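Local coordinates for protein putative NADH-flavin reductase (Streptococcus pneumoniae TIGR4, PDB 4R01) that probably binds NAD(P)H in a Rossmann fold and may pass its electrons to a flavin, as a putative NADH-flavin reductase, at residues Ala16-Glu20 with Ala188-Val192; Leu88-Thr93 with Asn142-Trp146; Asp47-Leu51 with Lys79-Phe84; Gln181-Tyr187 with Ser206-Lys210; Glu27-Arg33 with Ala40-Lys46. All coordinates share one frame; numbering follows the deposited sequence.

Contact 1 of 5, residues Ala16-Glu20 with Ala188-Val192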
# COMPACT_ATOMS: atom_id res chain seq x y z
N ALA A 16 -30.33 5.59 -5.76
CA ALA A 16 -29.34 6.25 -6.60
C ALA A 16 -29.55 5.81 -8.05
O ALA A 16 -29.56 6.64 -8.96
CB ALA A 16 -27.93 5.92 -6.14
N ILE A 17 -29.74 4.51 -8.24
CA ILE A 17 -29.97 3.95 -9.57
C ILE A 17 -31.35 4.36 -10.11
O ILE A 17 -31.48 4.67 -11.29
CB ILE A 17 -29.86 2.41 -9.55
CG1 ILE A 17 -28.50 1.99 -8.99
CG2 ILE A 17 -30.05 1.84 -10.94
CD1 ILE A 17 -28.32 0.50 -8.89
N VAL A 18 -32.35 4.35 -9.24
CA VAL A 18 -33.70 4.77 -9.62
C VAL A 18 -33.70 6.21 -10.12
O VAL A 18 -34.19 6.50 -11.21
CB VAL A 18 -34.70 4.64 -8.45
CG1 VAL A 18 -36.01 5.35 -8.78
CG2 VAL A 18 -34.94 3.17 -8.11
N GLU A 19 -33.15 7.10 -9.31
CA GLU A 19 -33.11 8.52 -9.63
C GLU A 19 -32.36 8.78 -10.93
O GLU A 19 -32.75 9.63 -11.73
CB GLU A 19 -32.47 9.32 -8.49
CG GLU A 19 -32.37 10.81 -8.75
CD GLU A 19 -31.89 11.58 -7.54
OE1 GLU A 19 -32.05 11.07 -6.41
OE2 GLU A 19 -31.36 12.70 -7.71
N GLU A 20 -31.27 8.04 -11.14
CA GLU A 20 -30.49 8.17 -12.37
C GLU A 20 -31.28 7.65 -13.57
O GLU A 20 -31.35 8.31 -14.60
CB GLU A 20 -29.16 7.43 -12.25
CG GLU A 20 -28.34 7.41 -13.53
CD GLU A 20 -27.83 8.78 -13.94
OE1 GLU A 20 -27.66 9.65 -13.06
OE2 GLU A 20 -27.61 8.99 -15.15
N ALA A 188 -24.10 4.75 -10.22
CA ALA A 188 -25.41 4.63 -10.86
C ALA A 188 -25.30 5.01 -12.34
O ALA A 188 -25.89 4.35 -13.20
CB ALA A 188 -26.44 5.51 -10.16
N ILE A 189 -24.55 6.07 -12.62
CA ILE A 189 -24.34 6.51 -13.99
C ILE A 189 -23.72 5.40 -14.83
O ILE A 189 -24.19 5.11 -15.93
CB ILE A 189 -23.43 7.76 -14.05
CG1 ILE A 189 -24.11 8.94 -13.36
CG2 ILE A 189 -23.08 8.11 -15.48
CD1 ILE A 189 -23.31 10.23 -13.42
N GLY A 190 -22.68 4.76 -14.30
CA GLY A 190 -22.02 3.68 -15.00
C GLY A 190 -22.91 2.47 -15.20
O GLY A 190 -22.90 1.84 -16.25
N LEU A 191 -23.70 2.16 -14.18
CA LEU A 191 -24.58 1.00 -14.23
C LEU A 191 -25.70 1.18 -15.27
O LEU A 191 -26.03 0.25 -16.01
CB LEU A 191 -25.17 0.72 -12.85
CG LEU A 191 -25.95 -0.58 -12.65
CD1 LEU A 191 -25.72 -1.12 -11.24
CD2 LEU A 191 -27.43 -0.38 -12.90
N VAL A 192 -26.28 2.38 -15.32
CA VAL A 192 -27.34 2.66 -16.29
C VAL A 192 -26.77 2.73 -17.71
O VAL A 192 -27.45 2.40 -18.68
CB VAL A 192 -28.08 3.98 -15.95
CG1 VAL A 192 -29.15 4.29 -16.98
CG2 VAL A 192 -28.70 3.89 -14.57
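The CB of Ala188 points into the side of helix 12-24 in this helix-helix contact on one side of the Rossmann sheet. It lies 3.5 Å from Ala16 O and also faces CA of Ile17 and CB of Glu20, so the methyl sits against one turn of the partner helix. The short side chain lets the backbones draw close: the CA atoms of Ile17 and Ala188 are 4.8 Å apart, and the segment axes approach to 9.1 Å at -63°. On one flank Ile17 and Leu191 cross at about a right angle, with CD1 of Ile17 3.9 Å from CD1 of Leu191 and CG2 of Ile17 4.0 Å from CD2 of Leu191. Both residues also pack on Ile63 and Val98 of the central strands, so they also connect the helix pair to the sheet. On the other flank Glu20 uses its aliphatic part. Its CG stands anti to the backbone N (chi1 175°) and lies 3.7 Å from CG2 of Val192, after which the bend at chi2 (67°) swings the carboxylate over Ile189. The charge is met by Arg24, one turn further along the same helix, through a salt bridge to OE2; Arg24 also gives a weak hydrogen bond to the carbonyl of Ile189, bridging the two helices. The other carboxylate oxygen, OE1 of Glu20, rests 3.6 Å from CG1 of Ile189.

Contact 2 of 5, residues Leu88-Thr93 with Asn142-Trp146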
# COMPACT_ATOMS: atom_id res chain seq x y z
N LEU A 88 -36.14 -15.60 -13.80
CA LEU A 88 -35.72 -14.90 -15.02
C LEU A 88 -35.05 -15.79 -16.07
O LEU A 88 -35.03 -15.43 -17.24
CB LEU A 88 -34.77 -13.76 -14.65
CG LEU A 88 -35.37 -12.65 -13.78
CD1 LEU A 88 -34.37 -11.52 -13.60
CD2 LEU A 88 -36.68 -12.14 -14.37
N ALA A 89 -34.50 -16.93 -15.66
CA ALA A 89 -33.85 -17.83 -16.61
C ALA A 89 -34.85 -18.32 -17.66
O ALA A 89 -36.01 -18.59 -17.35
CB ALA A 89 -33.21 -19.01 -15.90
N GLY A 90 -34.38 -18.43 -18.90
CA GLY A 90 -35.25 -18.79 -20.01
C GLY A 90 -35.73 -17.56 -20.75
O GLY A 90 -35.88 -17.58 -21.97
N THR A 91 -35.97 -16.48 -20.00
CA THR A 91 -36.38 -15.22 -20.60
C THR A 91 -35.15 -14.44 -21.06
O THR A 91 -34.03 -14.79 -20.72
CB THR A 91 -37.19 -14.35 -19.62
OG1 THR A 91 -36.35 -13.94 -18.54
CG2 THR A 91 -38.37 -15.14 -19.07
N GLN A 92 -35.37 -13.39 -21.84
CA GLN A 92 -34.26 -12.64 -22.41
C GLN A 92 -33.91 -11.44 -21.52
O GLN A 92 -32.95 -10.72 -21.77
CB GLN A 92 -34.61 -12.20 -23.84
CG GLN A 92 -33.48 -11.50 -24.60
CD GLN A 92 -33.88 -11.13 -26.02
OE1 GLN A 92 -34.83 -10.37 -26.23
NE2 GLN A 92 -33.15 -11.66 -26.99
N THR A 93 -34.69 -11.26 -20.46
CA THR A 93 -34.51 -10.15 -19.52
C THR A 93 -33.11 -10.13 -18.89
O THR A 93 -32.59 -11.17 -18.48
CB THR A 93 -35.55 -10.21 -18.38
OG1 THR A 93 -36.86 -10.37 -18.95
CG2 THR A 93 -35.52 -8.94 -17.55
N ASN A 142 -26.24 -20.78 -16.49
CA ASN A 142 -25.99 -20.73 -17.93
C ASN A 142 -27.06 -19.97 -18.71
O ASN A 142 -26.73 -19.18 -19.60
CB ASN A 142 -25.88 -22.16 -18.48
CG ASN A 142 -25.12 -23.09 -17.55
OD1 ASN A 142 -25.71 -23.71 -16.67
ND2 ASN A 142 -23.81 -23.18 -17.74
N ASN A 143 -28.32 -20.20 -18.38
CA ASN A 143 -29.43 -19.62 -19.13
C ASN A 143 -29.94 -18.31 -18.53
O ASN A 143 -31.10 -17.96 -18.68
CB ASN A 143 -30.57 -20.62 -19.23
CG ASN A 143 -30.13 -21.95 -19.79
OD1 ASN A 143 -29.90 -22.91 -19.05
ND2 ASN A 143 -29.99 -22.02 -21.11
N LEU A 144 -29.05 -17.60 -17.84
CA LEU A 144 -29.40 -16.32 -17.23
C LEU A 144 -28.53 -15.20 -17.77
O LEU A 144 -27.30 -15.29 -17.74
CB LEU A 144 -29.27 -16.40 -15.71
CG LEU A 144 -29.65 -15.13 -14.93
CD1 LEU A 144 -31.13 -14.80 -15.13
CD2 LEU A 144 -29.33 -15.29 -13.46
N ASN A 145 -29.16 -14.15 -18.28
CA ASN A 145 -28.43 -12.99 -18.78
C ASN A 145 -28.03 -12.05 -17.65
O ASN A 145 -28.60 -10.97 -17.50
CB ASN A 145 -29.27 -12.24 -19.81
CG ASN A 145 -29.57 -13.08 -21.04
OD1 ASN A 145 -28.76 -13.92 -21.44
ND2 ASN A 145 -30.73 -12.85 -21.64
N TRP A 146 -27.05 -12.47 -16.86
CA TRP A 146 -26.66 -11.73 -15.67
C TRP A 146 -25.46 -10.82 -15.90
O TRP A 146 -24.65 -11.06 -16.80
CB TRP A 146 -26.35 -12.70 -14.52
CG TRP A 146 -25.22 -13.65 -14.81
CD1 TRP A 146 -25.31 -14.89 -15.37
CD2 TRP A 146 -23.82 -13.43 -14.54
NE1 TRP A 146 -24.06 -15.46 -15.47
CE2 TRP A 146 -23.14 -14.59 -14.97
CE3 TRP A 146 -23.10 -12.38 -13.99
CZ2 TRP A 146 -21.75 -14.72 -14.86
CZ3 TRP A 146 -21.72 -12.51 -13.88
CH2 TRP A 146 -21.06 -13.67 -14.31
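A type II beta turn from Leu88 to Thr91, at the C-terminal end of helix 76-88, brings the chain against the loop that leads into strand 145-150. Asn143 O is the meeting point at the turn: Gly90 N gives it a weak hydrogen bond of 3.3 Å, and CA of Ala89 adds a CA-H...O contact of 3.4 Å to the same Asn143 O. Gly90, third in the turn, has the positive phi (97°) characteristic of that place in a type II turn. Asn145 makes the shorter bond. Its CG lies beside its own backbone N, anti to the carbonyl carbon (chi1 -63°), and ND2 of Asn145 reaches O of Gln92 at 3.1 Å. The acceptor lies close to the amide plane of Asn145, yet the donor stands well above the plane of the Gln92 carbonyl, with a C=O...N angle of 99°, so no lone pair is met squarely. CB of Asn145 also lies 3.7 Å from Thr93 O. Deeper in, CD1 of Leu144 packs 3.8 Å from CB of Leu88. These two leucines lie on Phe95 of strand 94-98, and Leu144 touches Leu138 of helix 125-138 as well. The contact thus joins the entries of the neighbouring parallel strands 94-98 and 145-150, between the ends of the helices that precede them.

Contact 3 of 5, residues Asp47-Leu51 with Lys79-Phe84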
# COMPACT_ATOMS: atom_id res chain seq x y z
N ASP A 47 -42.24 -8.65 -0.23
CA ASP A 47 -40.99 -9.24 0.23
C ASP A 47 -40.26 -9.84 -0.96
O ASP A 47 -40.87 -10.52 -1.79
CB ASP A 47 -41.23 -10.29 1.31
CG ASP A 47 -39.93 -10.82 1.90
OD1 ASP A 47 -39.36 -10.15 2.78
OD2 ASP A 47 -39.48 -11.90 1.47
N LEU A 48 -38.96 -9.58 -1.04
CA LEU A 48 -38.13 -10.02 -2.15
C LEU A 48 -38.31 -11.50 -2.49
O LEU A 48 -38.52 -11.86 -3.65
CB LEU A 48 -36.66 -9.75 -1.84
CG LEU A 48 -35.65 -10.31 -2.84
CD1 LEU A 48 -35.90 -9.73 -4.21
CD2 LEU A 48 -34.23 -10.04 -2.39
N PHE A 49 -38.24 -12.36 -1.47
CA PHE A 49 -38.27 -13.80 -1.69
C PHE A 49 -39.69 -14.34 -1.86
O PHE A 49 -39.91 -15.55 -1.86
CB PHE A 49 -37.56 -14.51 -0.54
CG PHE A 49 -36.12 -14.12 -0.39
CD1 PHE A 49 -35.14 -14.76 -1.14
CD2 PHE A 49 -35.75 -13.12 0.48
CE1 PHE A 49 -33.82 -14.40 -1.01
CE2 PHE A 49 -34.42 -12.75 0.61
CZ PHE A 49 -33.46 -13.39 -0.14
N GLU A 50 -40.65 -13.43 -2.01
CA GLU A 50 -42.02 -13.82 -2.29
C GLU A 50 -42.41 -13.39 -3.70
O GLU A 50 -43.57 -13.53 -4.10
CB GLU A 50 -42.98 -13.21 -1.26
CG GLU A 50 -43.20 -14.09 -0.04
CD GLU A 50 -43.56 -13.30 1.20
OE1 GLU A 50 -43.92 -12.12 1.06
OE2 GLU A 50 -43.48 -13.87 2.31
N LEU A 51 -41.44 -12.88 -4.44
CA LEU A 51 -41.66 -12.47 -5.82
C LEU A 51 -41.96 -13.67 -6.72
O LEU A 51 -41.45 -14.77 -6.50
CB LEU A 51 -40.44 -11.72 -6.36
CG LEU A 51 -40.19 -10.30 -5.86
CD1 LEU A 51 -38.84 -9.81 -6.35
CD2 LEU A 51 -41.30 -9.36 -6.29
N LYS A 79 -29.30 -16.73 -1.71
CA LYS A 79 -30.67 -17.20 -1.90
C LYS A 79 -31.41 -16.32 -2.89
O LYS A 79 -32.27 -16.80 -3.63
CB LYS A 79 -31.42 -17.25 -0.56
CG LYS A 79 -32.69 -18.08 -0.60
CD LYS A 79 -33.53 -17.88 0.65
CE LYS A 79 -34.80 -18.72 0.61
NZ LYS A 79 -35.84 -18.23 1.56
N SER A 80 -31.07 -15.03 -2.91
CA SER A 80 -31.70 -14.09 -3.84
C SER A 80 -31.34 -14.45 -5.28
O SER A 80 -32.19 -14.40 -6.17
CB SER A 80 -31.29 -12.65 -3.52
OG SER A 80 -29.91 -12.44 -3.77
N ILE A 81 -30.08 -14.80 -5.50
CA ILE A 81 -29.62 -15.23 -6.82
C ILE A 81 -30.38 -16.46 -7.29
O ILE A 81 -30.87 -16.50 -8.42
CB ILE A 81 -28.11 -15.55 -6.81
CG1 ILE A 81 -27.31 -14.30 -6.45
CG2 ILE A 81 -27.68 -16.10 -8.16
CD1 ILE A 81 -27.53 -13.14 -7.40
N GLU A 82 -30.47 -17.46 -6.41
CA GLU A 82 -31.18 -18.69 -6.72
C GLU A 82 -32.63 -18.39 -7.07
O GLU A 82 -33.20 -18.99 -7.98
CB GLU A 82 -31.11 -19.66 -5.54
CG GLU A 82 -31.11 -21.13 -5.93
CD GLU A 82 -29.77 -21.58 -6.49
OE1 GLU A 82 -28.77 -21.52 -5.75
OE2 GLU A 82 -29.73 -21.99 -7.67
N LEU A 83 -33.23 -17.45 -6.34
CA LEU A 83 -34.60 -17.04 -6.58
C LEU A 83 -34.76 -16.33 -7.92
O LEU A 83 -35.65 -16.67 -8.71
CB LEU A 83 -35.09 -16.12 -5.46
CG LEU A 83 -36.38 -15.36 -5.78
CD1 LEU A 83 -37.59 -16.29 -5.74
CD2 LEU A 83 -36.56 -14.19 -4.84
N PHE A 84 -33.91 -15.34 -8.17
CA PHE A 84 -33.99 -14.56 -9.40
C PHE A 84 -33.75 -15.42 -10.63
O PHE A 84 -34.39 -15.22 -11.66
CB PHE A 84 -33.00 -13.40 -9.36
CG PHE A 84 -33.51 -12.19 -8.64
CD1 PHE A 84 -34.61 -11.51 -9.13
CD2 PHE A 84 -32.90 -11.74 -7.48
CE1 PHE A 84 -35.10 -10.40 -8.47
CE2 PHE A 84 -33.38 -10.63 -6.82
CZ PHE A 84 -34.48 -9.95 -7.32
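Phe49 reaches from the short 3-10 segment 48-50 to helix 76-88, its ring directed at the backbone of the helix. CB leads to CG on the side of its own backbone N, anti to the carbonyl carbon (chi1 -60°). The extended chain of Lys79 passes obliquely, with CD of Lys79 3.9 Å from CD1 of Phe49, which is also 4.0 Å from CD2 of Leu83. Further out, CE1 of Phe49 comes to 3.4 Å from Ser80 N; the peptide joining Lys79 and Ser80 lies at the ring edge, near its plane. At the tip, CZ faces CB of Ser80. CD2 of Leu48 sits over one face of the ring, 4.0 Å above its plane and toward the rim. Leu83 enters from the helix, its CD2 being 3.6 Å from CA of Phe49 and close to the carbonyl of Leu48. Leu48 and Phe84 meet at about a right angle, CD1 of Leu48 approaching CZ of Phe84. CD1 of Leu51 makes a looser contact, 4.3 Å from CE1 of Phe84. The 3-10 segment is itself held by an Asx turn, in which Asp47 OD2 accepts from Phe49 N at 3.2 Å. Leu48 and Phe84 both lie on Ile7 of strand 3-7. This is the layered packing of an alpha/beta Rossmann fold, a loop and a helix closing over the parallel part of the central sheet.

Contact 4 of 5, residues Gln181-Tyr187 with Ser206-Lys210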
# COMPACT_ATOMS: atom_id res chain seq x y z
N GLN A 181 -11.88 4.38 -5.73
CA GLN A 181 -13.04 4.92 -5.04
C GLN A 181 -14.10 5.33 -6.05
O GLN A 181 -13.79 5.58 -7.21
CB GLN A 181 -12.66 6.12 -4.17
CG GLN A 181 -12.18 7.32 -4.97
CD GLN A 181 -11.95 8.55 -4.11
OE1 GLN A 181 -10.97 8.62 -3.36
NE2 GLN A 181 -12.84 9.52 -4.23
N ILE A 182 -15.36 5.37 -5.61
CA ILE A 182 -16.43 5.90 -6.45
C ILE A 182 -17.66 6.25 -5.60
O ILE A 182 -17.93 5.61 -4.59
CB ILE A 182 -16.83 4.90 -7.57
CG1 ILE A 182 -17.63 5.62 -8.66
CG2 ILE A 182 -17.59 3.71 -7.01
CD1 ILE A 182 -17.91 4.76 -9.88
N SER A 183 -18.38 7.28 -6.02
CA SER A 183 -19.61 7.68 -5.34
C SER A 183 -20.77 6.82 -5.81
O SER A 183 -20.71 6.21 -6.87
CB SER A 183 -19.91 9.16 -5.60
OG SER A 183 -20.18 9.38 -6.97
N TYR A 184 -21.83 6.77 -5.01
CA TYR A 184 -23.04 6.05 -5.40
C TYR A 184 -23.62 6.67 -6.67
O TYR A 184 -24.09 5.95 -7.56
CB TYR A 184 -24.08 6.06 -4.28
CG TYR A 184 -23.89 4.97 -3.24
CD1 TYR A 184 -22.63 4.44 -2.99
CD2 TYR A 184 -24.97 4.46 -2.53
CE1 TYR A 184 -22.45 3.45 -2.04
CE2 TYR A 184 -24.80 3.46 -1.59
CZ TYR A 184 -23.54 2.96 -1.35
OH TYR A 184 -23.36 1.96 -0.41
N ALA A 185 -23.55 7.99 -6.77
CA ALA A 185 -24.06 8.71 -7.93
C ALA A 185 -23.32 8.32 -9.21
O ALA A 185 -23.94 7.96 -10.21
CB ALA A 185 -23.97 10.21 -7.71
N ASP A 186 -21.99 8.39 -9.19
CA ASP A 186 -21.18 8.02 -10.35
C ASP A 186 -21.36 6.55 -10.71
O ASP A 186 -21.35 6.18 -11.89
CB ASP A 186 -19.71 8.34 -10.10
CG ASP A 186 -19.39 9.82 -10.24
OD1 ASP A 186 -20.05 10.49 -11.07
OD2 ASP A 186 -18.50 10.31 -9.52
N TYR A 187 -21.52 5.70 -9.70
CA TYR A 187 -21.74 4.27 -9.90
C TYR A 187 -23.06 4.03 -10.62
O TYR A 187 -23.13 3.20 -11.53
CB TYR A 187 -21.73 3.54 -8.55
CG TYR A 187 -22.05 2.07 -8.62
CD1 TYR A 187 -21.06 1.12 -8.84
CD2 TYR A 187 -23.36 1.62 -8.44
CE1 TYR A 187 -21.35 -0.23 -8.89
CE2 TYR A 187 -23.66 0.27 -8.50
CZ TYR A 187 -22.66 -0.65 -8.72
OH TYR A 187 -22.96 -1.99 -8.77
N SER A 206 -16.59 -3.77 -13.52
CA SER A 206 -16.29 -2.99 -12.33
C SER A 206 -16.25 -1.50 -12.65
O SER A 206 -15.92 -1.11 -13.78
CB SER A 206 -14.97 -3.44 -11.69
OG SER A 206 -13.91 -3.39 -12.63
N LEU A 207 -16.58 -0.67 -11.67
CA LEU A 207 -16.65 0.77 -11.87
C LEU A 207 -15.80 1.53 -10.85
O LEU A 207 -15.61 1.05 -9.73
CB LEU A 207 -18.11 1.24 -11.79
CG LEU A 207 -19.04 0.68 -12.86
CD1 LEU A 207 -20.49 1.04 -12.56
CD2 LEU A 207 -18.64 1.19 -14.23
N LEU A 208 -15.29 2.69 -11.24
CA LEU A 208 -14.46 3.50 -10.36
C LEU A 208 -14.32 4.92 -10.89
O LEU A 208 -14.54 5.16 -12.07
CB LEU A 208 -13.09 2.83 -10.18
CG LEU A 208 -12.09 2.60 -11.33
CD1 LEU A 208 -11.14 3.79 -11.53
CD2 LEU A 208 -11.34 1.28 -11.17
N GLU A 209 -13.97 5.85 -10.00
CA GLU A 209 -13.92 7.27 -10.33
C GLU A 209 -12.74 7.64 -11.23
O GLU A 209 -11.72 6.95 -11.22
CB GLU A 209 -13.87 8.11 -9.05
CG GLU A 209 -14.08 9.60 -9.23
CD GLU A 209 -13.77 10.39 -7.97
OE1 GLU A 209 -13.34 11.56 -8.08
OE2 GLU A 209 -13.96 9.84 -6.87
N LYS A 210 -12.90 8.73 -11.98
CA LYS A 210 -11.86 9.31 -12.84
C LYS A 210 -11.53 8.41 -14.03
O LYS A 210 -11.39 8.88 -15.16
CB LYS A 210 -10.59 9.60 -12.04
CG LYS A 210 -10.81 10.48 -10.82
CD LYS A 210 -9.48 10.93 -10.22
CE LYS A 210 -9.71 11.77 -8.97
NZ LYS A 210 -10.18 10.94 -7.83
O HOH W 1 -17.02 8.99 -7.73
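Glu209 and Gln181 carry this junction, where strand 181-183 crosses the end of strand 203-209 at nearly a right angle in the Rossmann domain. Glu209 N donates to Gln181 O at 2.8 Å. With CG of Glu209 anti to its backbone N (chi1 -169°), the extended chain lies beside that of Gln181, pointing the same way, and NE2 of Gln181 gives a hydrogen bond of 2.9 Å to the syn side of Glu209 OE2. The amide and carboxylate planes are turned 68° apart and the bond is bent, 135° at the hydrogen. Leu207, the third large contributor, crosses Tyr187 at about a right angle, CD1 of Leu207 3.8 Å from CD1 of Tyr187, while Tyr187 OH bonds to Val149 O. CD1 of Ile182 lies 3.6 Å from Leu208 N. OG of Ser183 caps helix 184-196, accepting from Asp186 N. A water bridges this cap to the strand end: it accepts from Ser183 N, donates to Asp186 OD2 at 2.7 Å, and makes a weak 3.3 Å bond to Glu209 OE2.

Contact 5 of 5, residues Glu27-Arg33 with Ala40-Lys46. With SO4 (sulfate ion), chain C.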
# COMPACT_ATOMS: atom_id res chain seq x y z
N GLU A 27 -39.02 4.07 -17.61
CA GLU A 27 -40.09 3.87 -16.64
C GLU A 27 -39.67 2.81 -15.61
O GLU A 27 -39.47 1.64 -15.94
CB GLU A 27 -41.41 3.49 -17.33
CG GLU A 27 -41.41 2.22 -18.17
CD GLU A 27 -42.78 1.93 -18.78
OE1 GLU A 27 -43.75 1.76 -18.02
OE2 GLU A 27 -42.88 1.86 -20.02
N VAL A 28 -39.52 3.25 -14.37
CA VAL A 28 -38.92 2.42 -13.33
C VAL A 28 -39.95 1.94 -12.31
O VAL A 28 -40.70 2.74 -11.75
CB VAL A 28 -37.80 3.18 -12.59
CG1 VAL A 28 -37.10 2.27 -11.60
CG2 VAL A 28 -36.80 3.75 -13.59
N THR A 29 -39.97 0.63 -12.09
CA THR A 29 -40.78 0.04 -11.04
C THR A 29 -39.92 -0.24 -9.82
O THR A 29 -38.89 -0.90 -9.93
CB THR A 29 -41.45 -1.27 -11.50
OG1 THR A 29 -42.39 -0.99 -12.54
CG2 THR A 29 -42.17 -1.94 -10.34
N ALA A 30 -40.33 0.28 -8.67
CA ALA A 30 -39.61 0.02 -7.44
C ALA A 30 -40.21 -1.15 -6.68
O ALA A 30 -41.40 -1.15 -6.35
CB ALA A 30 -39.60 1.26 -6.56
N ILE A 31 -39.40 -2.17 -6.43
CA ILE A 31 -39.83 -3.28 -5.60
C ILE A 31 -39.23 -3.12 -4.22
O ILE A 31 -38.02 -3.27 -4.03
CB ILE A 31 -39.43 -4.63 -6.22
CG1 ILE A 31 -40.09 -4.78 -7.59
CG2 ILE A 31 -39.83 -5.78 -5.30
CD1 ILE A 31 -39.80 -6.09 -8.29
N VAL A 32 -40.08 -2.79 -3.25
CA VAL A 32 -39.63 -2.40 -1.92
C VAL A 32 -40.37 -3.16 -0.81
O VAL A 32 -41.33 -3.89 -1.07
CB VAL A 32 -39.83 -0.89 -1.69
CG1 VAL A 32 -38.97 -0.09 -2.66
CG2 VAL A 32 -41.29 -0.52 -1.85
N ARG A 33 -39.93 -2.96 0.42
CA ARG A 33 -40.53 -3.62 1.57
C ARG A 33 -41.37 -2.65 2.40
O ARG A 33 -42.35 -3.05 3.02
CB ARG A 33 -39.45 -4.26 2.44
CG ARG A 33 -38.66 -5.36 1.75
CD ARG A 33 -37.54 -5.89 2.62
NE ARG A 33 -36.54 -4.86 2.92
CZ ARG A 33 -35.47 -5.05 3.68
NH1 ARG A 33 -35.24 -6.23 4.22
NH2 ARG A 33 -34.62 -4.05 3.89
N ALA A 40 -39.44 6.63 -7.92
CA ALA A 40 -39.92 5.65 -8.88
C ALA A 40 -41.40 5.82 -9.24
O ALA A 40 -42.21 6.23 -8.41
CB ALA A 40 -39.67 4.25 -8.35
N GLU A 41 -41.75 5.45 -10.46
CA GLU A 41 -43.11 5.58 -10.93
C GLU A 41 -44.10 4.65 -10.25
O GLU A 41 -44.96 5.09 -9.50
CB GLU A 41 -43.08 5.25 -12.44
CG GLU A 41 -44.37 4.75 -13.08
CD GLU A 41 -44.19 4.36 -14.53
OE1 GLU A 41 -43.62 3.29 -14.76
OE2 GLU A 41 -44.62 5.11 -15.43
N SER A 42 -43.87 3.37 -10.43
CA SER A 42 -44.76 2.39 -9.82
C SER A 42 -44.06 1.57 -8.73
O SER A 42 -42.88 1.26 -8.83
CB SER A 42 -45.33 1.46 -10.89
OG SER A 42 -45.73 2.20 -12.02
N ILE A 43 -44.82 1.21 -7.70
CA ILE A 43 -44.25 0.52 -6.55
C ILE A 43 -44.90 -0.83 -6.32
O ILE A 43 -46.12 -0.96 -6.29
CB ILE A 43 -44.39 1.37 -5.27
CG1 ILE A 43 -43.57 2.66 -5.39
CG2 ILE A 43 -43.96 0.58 -4.04
CD1 ILE A 43 -44.35 3.85 -5.90
N ILE A 44 -44.06 -1.85 -6.17
CA ILE A 44 -44.52 -3.15 -5.72
C ILE A 44 -44.01 -3.37 -4.30
O ILE A 44 -42.84 -3.70 -4.11
CB ILE A 44 -44.04 -4.29 -6.63
CG1 ILE A 44 -44.42 -4.01 -8.09
CG2 ILE A 44 -44.61 -5.63 -6.18
CD1 ILE A 44 -43.92 -5.06 -9.06
N LYS A 45 -44.87 -3.16 -3.31
CA LYS A 45 -44.48 -3.43 -1.93
C LYS A 45 -44.66 -4.91 -1.65
O LYS A 45 -45.77 -5.39 -1.47
CB LYS A 45 -45.29 -2.60 -0.94
CG LYS A 45 -44.87 -2.85 0.51
CD LYS A 45 -45.57 -1.91 1.48
CE LYS A 45 -45.21 -0.46 1.21
NZ LYS A 45 -45.81 0.45 2.23
N LYS A 46 -43.54 -5.62 -1.62
CA LYS A 46 -43.57 -7.07 -1.50
C LYS A 46 -42.23 -7.55 -0.97
O LYS A 46 -41.20 -6.93 -1.22
CB LYS A 46 -43.88 -7.70 -2.86
CG LYS A 46 -44.37 -9.13 -2.80
CD LYS A 46 -44.76 -9.62 -4.19
CE LYS A 46 -45.42 -10.98 -4.12
NZ LYS A 46 -45.76 -11.50 -5.48
S SO4 C . -36.28 -1.78 0.49
O1 SO4 C . -36.57 -1.07 -0.75
O2 SO4 C . -36.36 -3.21 0.25
O3 SO4 C . -34.94 -1.43 0.94
O4 SO4 C . -37.25 -1.39 1.51
O HOH W 2 -45.28 0.02 -14.07
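Backbone hydrogen bonds join strands 27-32 and 42-45 as parallel neighbours. Ala30 N donates to Ser42 O at 2.7 Å and Ile44 N to Ala30 O at 2.8 Å; Val32 N to Ile44 O and Lys46 N to Val32 O continue the ladder. At its start Val28 O receives only weak bonds, from the amides of Glu41 and Ser42. Apolar contacts divide between the two sheet faces. On one, CG2 of Thr29 lies 3.8 Å from CG1 of Ile44, and Ile31 runs alongside Ile44. On the other, the methyls of Ala30 and Ala40 meet at 3.5 Å, while CG2 of Val32 lies 3.6 Å from CG2 of Ile43. Among charged groups, OE1 of Glu27 and OE1 of Glu41 are 3.6 Å apart, a probably unfavourable like-charge pair. A sulfate, probably from the crystallisation liquor, accepts from Arg33 N through O4 at 3.3 Å and, weakly, from Arg33 NE through O2, the bend at chi3 (-63°) turning NE to it; Asn10 N also binds it. An anion held at the C-terminal end of the second Rossmann strand, close to the loop after the first, is consistent with the place where related NADPH-binding proteins hold the 2'-phosphate.

How the contacts relate
Contact 5 closes first along the chain, then contact 3 and contact 2, all three nested within the loop closed by contact 1; the segments of contacts 1 and 4 alternate. Contacts 1 and 4 share helix 184-196, their centres about 11 Å apart, and touch where Leu207 packs on the backbone of Gly190 and Leu191. Contact 1 also meets contact 5 through Val18 against Val28 and Ala40. Leu51 joins contact 3 to Ile31 and Lys46 of contact 5, and contacts 2 and 3 adjoin along helix 76-88. Contacts 2, 4 and 5 all reach the mixed central sheet. Contact 1 ties an early helix of the Rossmann domain to a late one, while the others join nearer parts of the chain.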